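Local coordinates for protein kinase (Staphylococcus aureus subsp. aureus Mu50, PDB 3PY9) that is the extracellular region of a membrane Ser/Thr kinase whose PASTA repeats probably bind muropeptides of the cell wall, at residues Lys152-Ala157 / Val168-Glu173; Val237-Lys242 / Thr248-Phe253; Val223-Thr226 / Ser232-Val235. All blocks are in the same frame, centred on the assembly; numbering follows the deposited sequence.

Contact 1: residues Lys152-Ala157 / Val168-Glu173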
loop_
_atom_site.group_PDB
_atom_site.type_symbol
_atom_site.label_atom_id
_atom_site.label_comp_id
_atom_site.label_asym_id
_atom_site.label_seq_id
_atom_site.Cartn_x
_atom_site.Cartn_y
_atom_site.Cartn_z
ATOM N N LYS A 152 -17.815 -18.889 21.441
ATOM C CA LYS A 152 -18.354 -17.742 22.175
ATOM C C LYS A 152 -19.361 -17.009 21.287
ATOM O O LYS A 152 -19.643 -17.455 20.173
ATOM C CB LYS A 152 -17.230 -16.823 22.687
ATOM C CG LYS A 152 -16.281 -17.492 23.685
ATOM C CD LYS A 152 -16.609 -17.149 25.144
ATOM C CE LYS A 152 -16.288 -18.342 26.048
ATOM N NZ LYS A 152 -16.335 -18.073 27.515
ATOM N N SER A 153 -19.915 -15.905 21.773
ATOM C CA SER A 153 -20.915 -15.165 21.000
ATOM C C SER A 153 -20.294 -14.453 19.803
ATOM O O SER A 153 -19.300 -13.719 19.947
ATOM C CB SER A 153 -21.639 -14.149 21.880
ATOM O OG SER A 153 -22.146 -13.090 21.087
ATOM N N PHE A 154 -20.878 -14.655 18.629
ATOM C CA PHE A 154 -20.398 -13.968 17.448
ATOM C C PHE A 154 -20.536 -12.438 17.555
ATOM O O PHE A 154 -19.653 -11.701 17.090
ATOM C CB PHE A 154 -21.064 -14.489 16.185
ATOM C CG PHE A 154 -20.691 -13.717 14.945
ATOM C CD1 PHE A 154 -19.377 -13.708 14.477
ATOM C CD2 PHE A 154 -21.654 -12.996 14.245
ATOM C CE1 PHE A 154 -19.031 -13.003 13.330
ATOM C CE2 PHE A 154 -21.306 -12.278 13.093
ATOM C CZ PHE A 154 -19.991 -12.280 12.637
ATOM N N SER A 155 -21.625 -11.972 18.171
ATOM C CA SER A 155 -21.889 -10.531 18.327
ATOM C C SER A 155 -20.758 -9.828 19.039
ATOM O O SER A 155 -20.285 -8.778 18.593
ATOM C CB SER A 155 -23.189 -10.291 19.097
ATOM O OG SER A 155 -24.287 -10.445 18.233
ATOM N N LYS A 156 -20.356 -10.422 20.157
ATOM C CA LYS A 156 -19.214 -9.975 20.939
ATOM C C LYS A 156 -17.920 -10.120 20.136
ATOM O O LYS A 156 -17.046 -9.255 20.216
ATOM C CB LYS A 156 -19.121 -10.777 22.254
ATOM C CG LYS A 156 -20.466 -10.897 23.000
ATOM C CD LYS A 156 -20.312 -11.135 24.499
ATOM C CE LYS A 156 -19.734 -12.526 24.823
ATOM N NZ LYS A 156 -20.000 -12.942 26.250
ATOM N N ALA A 157 -17.807 -11.203 19.358
ATOM C CA ALA A 157 -16.629 -11.406 18.503
ATOM C C ALA A 157 -16.526 -10.297 17.466
ATOM O O ALA A 157 -15.502 -9.610 17.389
ATOM C CB ALA A 157 -16.644 -12.778 17.829
ATOM N N VAL A 168 -14.531 -8.370 9.450
ATOM C CA VAL A 168 -15.148 -9.607 9.954
ATOM C C VAL A 168 -16.126 -10.153 8.927
ATOM O O VAL A 168 -17.025 -9.434 8.492
ATOM C CB VAL A 168 -15.918 -9.358 11.271
ATOM C CG1 VAL A 168 -16.903 -10.496 11.547
ATOM C CG2 VAL A 168 -14.965 -9.160 12.455
ATOM N N GLU A 169 -15.955 -11.417 8.545
ATOM C CA GLU A 169 -16.911 -12.093 7.672
ATOM C C GLU A 169 -17.509 -13.311 8.351
ATOM O O GLU A 169 -16.891 -13.916 9.226
ATOM C CB GLU A 169 -16.253 -12.524 6.369
ATOM C CG GLU A 169 -15.843 -11.380 5.470
ATOM C CD GLU A 169 -15.197 -11.865 4.182
ATOM O OE1 GLU A 169 -14.896 -13.094 4.095
ATOM O OE2 GLU A 169 -14.986 -11.016 3.273
ATOM N N SER A 170 -18.719 -13.670 7.943
ATOM C CA SER A 170 -19.387 -14.834 8.502
ATOM C C SER A 170 -20.344 -15.479 7.510
ATOM O O SER A 170 -21.001 -14.787 6.730
ATOM C CB SER A 170 -20.135 -14.468 9.785
ATOM O OG SER A 170 -21.295 -13.719 9.464
ATOM N N LYS A 171 -20.371 -16.809 7.525
ATOM C CA LYS A 171 -21.463 -17.592 6.958
ATOM C C LYS A 171 -22.154 -18.228 8.159
ATOM O O LYS A 171 -21.624 -18.200 9.272
ATOM C CB LYS A 171 -20.964 -18.719 6.034
ATOM C CG LYS A 171 -20.018 -18.332 4.907
ATOM C CD LYS A 171 -19.499 -19.589 4.193
ATOM C CE LYS A 171 -18.084 -19.407 3.580
ATOM N NZ LYS A 171 -17.995 -18.610 2.291
ATOM N N GLU A 172 -23.326 -18.808 7.925
ATOM C CA GLU A 172 -24.076 -19.493 8.983
ATOM C C GLU A 172 -24.267 -20.966 8.662
ATOM O O GLU A 172 -24.383 -21.339 7.500
ATOM C CB GLU A 172 -25.424 -18.807 9.223
ATOM C CG GLU A 172 -25.291 -17.382 9.786
ATOM C CD GLU A 172 -26.604 -16.825 10.319
ATOM O OE1 GLU A 172 -27.651 -16.955 9.632
ATOM O OE2 GLU A 172 -26.581 -16.241 11.433
ATOM N N GLU A 173 -24.267 -21.797 9.699
ATOM C CA GLU A 173 -24.543 -23.229 9.556
ATOM C C GLU A 173 -25.337 -23.780 10.734
ATOM O O GLU A 173 -25.282 -23.246 11.850
ATOM C CB GLU A 173 -23.253 -24.028 9.396
ATOM C CG GLU A 173 -22.653 -23.986 8.002
ATOM C CD GLU A 173 -21.266 -24.588 7.944
ATOM O OE1 GLU A 173 -20.791 -25.125 8.972
ATOM O OE2 GLU A 173 -20.638 -24.521 6.863
#

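Contact 2: residues Val237-Lys242 / Thr248-Phe253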
loop_
_atom_site.group_PDB
_atom_site.type_symbol
_atom_site.label_atom_id
_atom_site.label_comp_id
_atom_site.label_asym_id
_atom_site.label_seq_id
_atom_site.Cartn_x
_atom_site.Cartn_y
_atom_site.Cartn_z
ATOM N N VAL A 237 -27.308 -26.113 -11.507
ATOM C CA VAL A 237 -28.556 -25.632 -10.959
ATOM C C VAL A 237 -28.232 -24.839 -9.688
ATOM O O VAL A 237 -27.569 -25.342 -8.764
ATOM C CB VAL A 237 -29.507 -26.808 -10.640
ATOM C CG1 VAL A 237 -30.910 -26.307 -10.301
ATOM C CG2 VAL A 237 -29.564 -27.798 -11.814
ATOM N N TYR A 238 -28.673 -23.588 -9.663
ATOM C CA TYR A 238 -28.461 -22.709 -8.510
ATOM C C TYR A 238 -29.819 -22.411 -7.923
ATOM O O TYR A 238 -30.748 -22.076 -8.653
ATOM C CB TYR A 238 -27.758 -21.404 -8.905
ATOM C CG TYR A 238 -26.483 -21.584 -9.695
ATOM C CD1 TYR A 238 -25.233 -21.491 -9.083
ATOM C CD2 TYR A 238 -26.525 -21.849 -11.070
ATOM C CE1 TYR A 238 -24.050 -21.656 -9.829
ATOM C CE2 TYR A 238 -25.364 -22.020 -11.816
ATOM C CZ TYR A 238 -24.127 -21.921 -11.196
ATOM O OH TYR A 238 -22.981 -22.084 -11.961
ATOM N N ILE A 239 -29.925 -22.557 -6.607
ATOM C CA ILE A 239 -31.193 -22.395 -5.890
ATOM C C ILE A 239 -31.083 -21.273 -4.860
ATOM O O ILE A 239 -30.063 -21.154 -4.187
ATOM C CB ILE A 239 -31.637 -23.744 -5.219
ATOM C CG1 ILE A 239 -32.402 -24.607 -6.206
ATOM C CG2 ILE A 239 -32.542 -23.535 -4.037
ATOM C CD1 ILE A 239 -31.522 -25.477 -7.058
ATOM N N LYS A 240 -32.119 -20.441 -4.774
ATOM C CA LYS A 240 -32.308 -19.520 -3.639
ATOM C C LYS A 240 -33.591 -19.924 -2.927
ATOM O O LYS A 240 -34.662 -19.795 -3.504
ATOM C CB LYS A 240 -32.418 -18.066 -4.103
ATOM C CG LYS A 240 -31.152 -17.503 -4.720
ATOM C CD LYS A 240 -31.272 -16.007 -5.036
ATOM C CE LYS A 240 -29.995 -15.503 -5.708
ATOM N NZ LYS A 240 -30.179 -14.227 -6.460
ATOM N N ASP A 241 -33.482 -20.443 -1.702
ATOM C CA ASP A 241 -34.656 -20.851 -0.900
ATOM C C ASP A 241 -34.385 -20.696 0.604
ATOM O O ASP A 241 -33.540 -19.883 0.993
ATOM C CB ASP A 241 -35.096 -22.287 -1.244
ATOM C CG ASP A 241 -34.053 -23.339 -0.866
ATOM O OD1 ASP A 241 -32.870 -22.977 -0.713
ATOM O OD2 ASP A 241 -34.425 -24.528 -0.734
ATOM N N LYS A 242 -35.075 -21.473 1.445
ATOM C CA LYS A 242 -34.932 -21.329 2.912
ATOM C C LYS A 242 -33.473 -21.353 3.401
ATOM O O LYS A 242 -33.066 -20.500 4.191
ATOM C CB LYS A 242 -35.801 -22.346 3.680
ATOM C CG LYS A 242 -35.137 -23.692 4.060
ATOM C CD LYS A 242 -35.047 -24.679 2.880
ATOM C CE LYS A 242 -34.194 -25.919 3.188
ATOM N NZ LYS A 242 -34.764 -26.761 4.275
ATOM N N THR A 248 -23.495 -20.919 -4.647
ATOM C CA THR A 248 -22.865 -21.944 -5.466
ATOM C C THR A 248 -23.951 -22.917 -5.918
ATOM O O THR A 248 -25.097 -22.838 -5.439
ATOM C CB THR A 248 -21.743 -22.681 -4.696
ATOM O OG1 THR A 248 -22.248 -23.138 -3.434
ATOM C CG2 THR A 248 -20.547 -21.747 -4.458
ATOM N N GLU A 249 -23.613 -23.813 -6.847
ATOM C CA GLU A 249 -24.627 -24.699 -7.417
ATOM C C GLU A 249 -25.159 -25.744 -6.440
ATOM O O GLU A 249 -24.396 -26.364 -5.700
ATOM C CB GLU A 249 -24.181 -25.327 -8.756
ATOM C CG GLU A 249 -22.903 -26.164 -8.730
ATOM C CD GLU A 249 -21.670 -25.359 -9.078
ATOM O OE1 GLU A 249 -21.704 -24.118 -8.910
ATOM O OE2 GLU A 249 -20.668 -25.964 -9.521
ATOM N N LYS A 250 -26.478 -25.905 -6.435
ATOM C CA LYS A 250 -27.138 -26.967 -5.699
ATOM C C LYS A 250 -27.124 -28.281 -6.495
ATOM O O LYS A 250 -27.377 -29.357 -5.939
ATOM C CB LYS A 250 -28.576 -26.560 -5.398
ATOM C CG LYS A 250 -29.304 -27.444 -4.400
ATOM C CD LYS A 250 -29.061 -26.981 -2.969
ATOM C CE LYS A 250 -29.937 -27.742 -1.954
ATOM N NZ LYS A 250 -31.348 -27.258 -1.919
ATOM N N GLY A 251 -26.817 -28.190 -7.789
ATOM C CA GLY A 251 -26.813 -29.345 -8.704
ATOM C C GLY A 251 -25.721 -29.218 -9.748
ATOM O O GLY A 251 -25.450 -28.121 -10.231
ATOM N N SER A 252 -25.087 -30.344 -10.085
ATOM C CA SER A 252 -23.965 -30.388 -11.036
ATOM C C SER A 252 -23.880 -31.767 -11.691
ATOM O O SER A 252 -23.583 -32.763 -11.024
ATOM C CB SER A 252 -22.645 -30.054 -10.335
ATOM O OG SER A 252 -21.565 -29.932 -11.262
ATOM N N PHE A 253 -24.144 -31.824 -12.996
ATOM C CA PHE A 253 -24.196 -33.089 -13.724
ATOM C C PHE A 253 -24.063 -32.872 -15.221
ATOM O O PHE A 253 -24.388 -31.798 -15.734
ATOM C CB PHE A 253 -25.485 -33.853 -13.404
ATOM C CG PHE A 253 -26.747 -33.075 -13.655
ATOM C CD1 PHE A 253 -27.232 -32.170 -12.703
ATOM C CD2 PHE A 253 -27.468 -33.259 -14.828
ATOM C CE1 PHE A 253 -28.403 -31.448 -12.923
ATOM C CE2 PHE A 253 -28.642 -32.535 -15.057
ATOM C CZ PHE A 253 -29.101 -31.626 -14.095
HETATM O O HOH W 1 -27.598 -22.801 -5.189
#

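Contact 3: residues Val223-Thr226 / Ser232-Val235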
loop_
_atom_site.group_PDB
_atom_site.type_symbol
_atom_site.label_atom_id
_atom_site.label_comp_id
_atom_site.label_asym_id
_atom_site.label_seq_id
_atom_site.Cartn_x
_atom_site.Cartn_y
_atom_site.Cartn_z
ATOM N N VAL A 223 -34.587 -29.757 -19.480
ATOM C CA VAL A 223 -33.347 -29.138 -19.978
ATOM C C VAL A 223 -33.002 -29.761 -21.318
ATOM O O VAL A 223 -32.789 -30.955 -21.374
ATOM C CB VAL A 223 -32.169 -29.387 -19.014
ATOM C CG1 VAL A 223 -30.867 -28.771 -19.561
ATOM C CG2 VAL A 223 -32.503 -28.869 -17.623
ATOM N N PRO A 224 -32.942 -28.957 -22.401
ATOM C CA PRO A 224 -32.527 -29.452 -23.705
ATOM C C PRO A 224 -30.998 -29.571 -23.829
ATOM O O PRO A 224 -30.240 -28.771 -23.250
ATOM C CB PRO A 224 -33.045 -28.372 -24.645
ATOM C CG PRO A 224 -32.924 -27.136 -23.863
ATOM C CD PRO A 224 -33.290 -27.524 -22.462
ATOM N N TYR A 225 -30.558 -30.574 -24.582
ATOM C CA TYR A 225 -29.153 -30.750 -24.868
ATOM C C TYR A 225 -28.851 -30.026 -26.167
ATOM O O TYR A 225 -29.558 -30.202 -27.155
ATOM C CB TYR A 225 -28.841 -32.237 -24.973
ATOM C CG TYR A 225 -27.520 -32.538 -25.621
ATOM C CD1 TYR A 225 -26.354 -32.479 -24.885
ATOM C CD2 TYR A 225 -27.438 -32.862 -26.983
ATOM C CE1 TYR A 225 -25.145 -32.746 -25.456
ATOM C CE2 TYR A 225 -26.207 -33.115 -27.574
ATOM C CZ TYR A 225 -25.068 -33.065 -26.785
ATOM O OH TYR A 225 -23.830 -33.291 -27.306
ATOM N N THR A 226 -27.809 -29.196 -26.177
ATOM C CA THR A 226 -27.508 -28.424 -27.366
ATOM C C THR A 226 -26.022 -28.557 -27.764
ATOM O O THR A 226 -25.495 -27.756 -28.526
ATOM C CB THR A 226 -27.942 -26.930 -27.188
ATOM O OG1 THR A 226 -27.370 -26.402 -25.987
ATOM C CG2 THR A 226 -29.479 -26.792 -27.094
ATOM N N SER A 232 -20.884 -34.238 -24.024
ATOM C CA SER A 232 -21.768 -33.814 -22.955
ATOM C C SER A 232 -21.648 -32.319 -22.698
ATOM O O SER A 232 -20.647 -31.676 -23.048
ATOM C CB SER A 232 -21.471 -34.600 -21.681
ATOM O OG SER A 232 -20.152 -34.378 -21.218
ATOM N N GLN A 233 -22.706 -31.779 -22.115
ATOM C CA GLN A 233 -22.739 -30.423 -21.604
ATOM C C GLN A 233 -22.945 -30.515 -20.111
ATOM O O GLN A 233 -23.638 -31.417 -19.613
ATOM C CB GLN A 233 -23.905 -29.659 -22.199
ATOM C CG GLN A 233 -23.842 -29.454 -23.680
ATOM C CD GLN A 233 -25.061 -28.739 -24.202
ATOM O OE1 GLN A 233 -26.172 -29.218 -24.067
ATOM N NE2 GLN A 233 -24.856 -27.577 -24.798
ATOM N N LYS A 234 -22.374 -29.561 -19.400
ATOM C CA LYS A 234 -22.488 -29.525 -17.963
ATOM C C LYS A 234 -23.648 -28.634 -17.515
ATOM O O LYS A 234 -23.778 -27.483 -17.933
ATOM C CB LYS A 234 -21.190 -29.017 -17.358
ATOM C CG LYS A 234 -20.979 -29.444 -15.904
ATOM C CD LYS A 234 -19.834 -28.654 -15.231
ATOM C CE LYS A 234 -18.834 -28.073 -16.236
ATOM N NZ LYS A 234 -18.262 -29.111 -17.143
ATOM N N VAL A 235 -24.485 -29.186 -16.651
ATOM C CA VAL A 235 -25.618 -28.455 -16.127
ATOM C C VAL A 235 -25.290 -28.063 -14.699
ATOM O O VAL A 235 -24.763 -28.869 -13.936
ATOM C CB VAL A 235 -26.914 -29.292 -16.192
ATOM C CG1 VAL A 235 -28.113 -28.495 -15.707
ATOM C CG2 VAL A 235 -27.131 -29.777 -17.603
#

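Contact 1: residues Lys152-Ala157 / Val168-Glu173
Phe154 reaches from the first turn of its helix to strand 167-173 of the sheet the helix packs on, where the far end of its ring settles between Val168 and Ser170. The ring stands with CG anti to the backbone N (chi1 175°), which swings it off the helix and toward the strand. Its leading atom, CZ, comes to 3.6 Å from Ser170 CB and to 3.7 Å from Val168 CG1, so one ring carbon touches two residues that are two apart on the strand and therefore look to the same side of it. Both approaches are oblique to the ring plane. The work is divided along the rim: CE1 lies 3.7 Å from Val168 CG1, while CE2 is turned to the serine, 3.9 Å from Ser170 OG. Phe154 and Val168 run past each other in opposite directions, and it is the CG1 branch of the valine that makes the touch.

This is helix-on-sheet packing of a PASTA domain, in which a single helix, here 154-162, lies across a small sheet. The same ring meets Phe201 of strand 198-204 edge-to-face. Ser153 caps the helix start: its OG accepts from Lys156 N at 3.3 Å, a weak bond but nearly straight at 176°, and Ala157 N bonds to Ser153 O at 3.0 Å. The cap residue immediately precedes Phe154. On the strand, Ser170 is exposed to solvent, whereas Val168 also packs on Lys158, Leu161 and Glu162 of the helix.

Contact 2: residues Val237-Lys242 / Thr248-Phe253
A classic beta bulge joins the antiparallel strands 233-241 and 251-255 of the C-terminal PASTA-like domain, with Lys250 and Gly251 both set against Val237. Val237 N gives a bond of 3.0 Å to Gly251 O, its donor well above the carbonyl plane. In return Gly251 N reaches Val237 O at 3.1 Å, this time in the carbonyl plane and on a lone pair. The extra residue of the bulge brings a second donor to the same oxygen, Lys250 N, in a weak bond bent to 129°. Val237 O is thus gripped by two successive amides.

Beyond the bulge the chains part, and a water fills in: it accepts from Ile239 N at 2.7 Å and lies close to Thr248 O, to which it probably donates. Side chains meet on both faces of the strand pair. Tyr238 and Glu249 lie side by side and point the same way, with Glu249 CB above one face of the ring, 4.1 Å from its centroid, in a CH-pi contact. The bend of Glu249 at chi2 (-93°) carries OE1 along the ring toward CE1 and OH, the carboxylate plane steeply inclined to the ring. On the side of Val237, Ile239 pushes CD1 to 3.6 Å from Lys250 CB, and both Val237 and Ile239 continue onto Ile263 of strand 259-265 in the domain interior. The lysine's NZ stays beyond salt-bridge range of Asp241 OD2, which accepts from Arg266 N. Near the far end of the pairing, Val237 CG2 meets the ring of Phe253 obliquely, 4.0 Å from CE1.

Contact 3: residues Val223-Thr226 / Ser232-Val235
Gln233, Tyr225 and Val235 carry most of this contact, in which the segment leaving strand 217-223 is tied to the start of strand 233-241 at one end of the C-terminal PASTA-like domain, whose family belongs to the E-set clan, consistent with an immunoglobulin-like beta sandwich. Gln233 gives up the most surface. Its CG is anti to the carbonyl carbon (chi1 -64°) and the chain runs on extended, so the amide crosses the gap at full length and arrives at the backbone and side chain of Thr226. There it is held at both ends. OE1 accepts from Thr226 N at 2.7 Å, a nearly straight bond whose donor sits above the carbonyl plane, tilted 39° out of it. NE2 gives a hydrogen to Thr226 OG1 at 3.0 Å, with the oxygen almost in the amide plane. Two bonds to one residue, one through each amide atom, fix the rotation of the amide and tell OE1 from NE2. Gln233 is buried, so the pair also satisfies a polar group away from solvent.

Tyr225 lies against the same amide. Its CD1 is 3.4 Å from Gln233 OE1, ring and amide planes being 76° apart, and CE1 rests 4.0 Å from Gln233 CG, so the CD1-CE1 side of the ring touches both the oxygen and the aliphatic part of the glutamine. Ser232 CA approaches the ring at its edge. The phenol oxygen bonds to Lys231 O, in the turn between the two segments, while Tyr225 N bonds to Asp258 OD1.

Farther into the domain, Val235 and Val223 turn toward each other beside Val277 of strand 272-279; their nearest atoms, Val223 CG1 and Val235 CG2, are 4.3 Å apart.

In the fold
From the N terminus, contact 1 comes first, closing a loop that holds the rest of helix 154-162 and the short link into strand 167-173, within the PASTA domain at 144-205. The chain then enters the C-terminal domain, where contact 3 closes the turn from strand 217-223 to strand 233-241. Contact 2 closes the loop that holds the short strand 244-245 and brings strand 251-255 antiparallel to strand 233-241. The three loops follow in series; none nests in or crosses another. Contacts 2 and 3 share strand 233-241, and Phe253 O lies 2.8 Å from Val235 N, a probable hydrogen bond joining them. Contact 1 stands apart, its centre about 25 Å from that of contact 2.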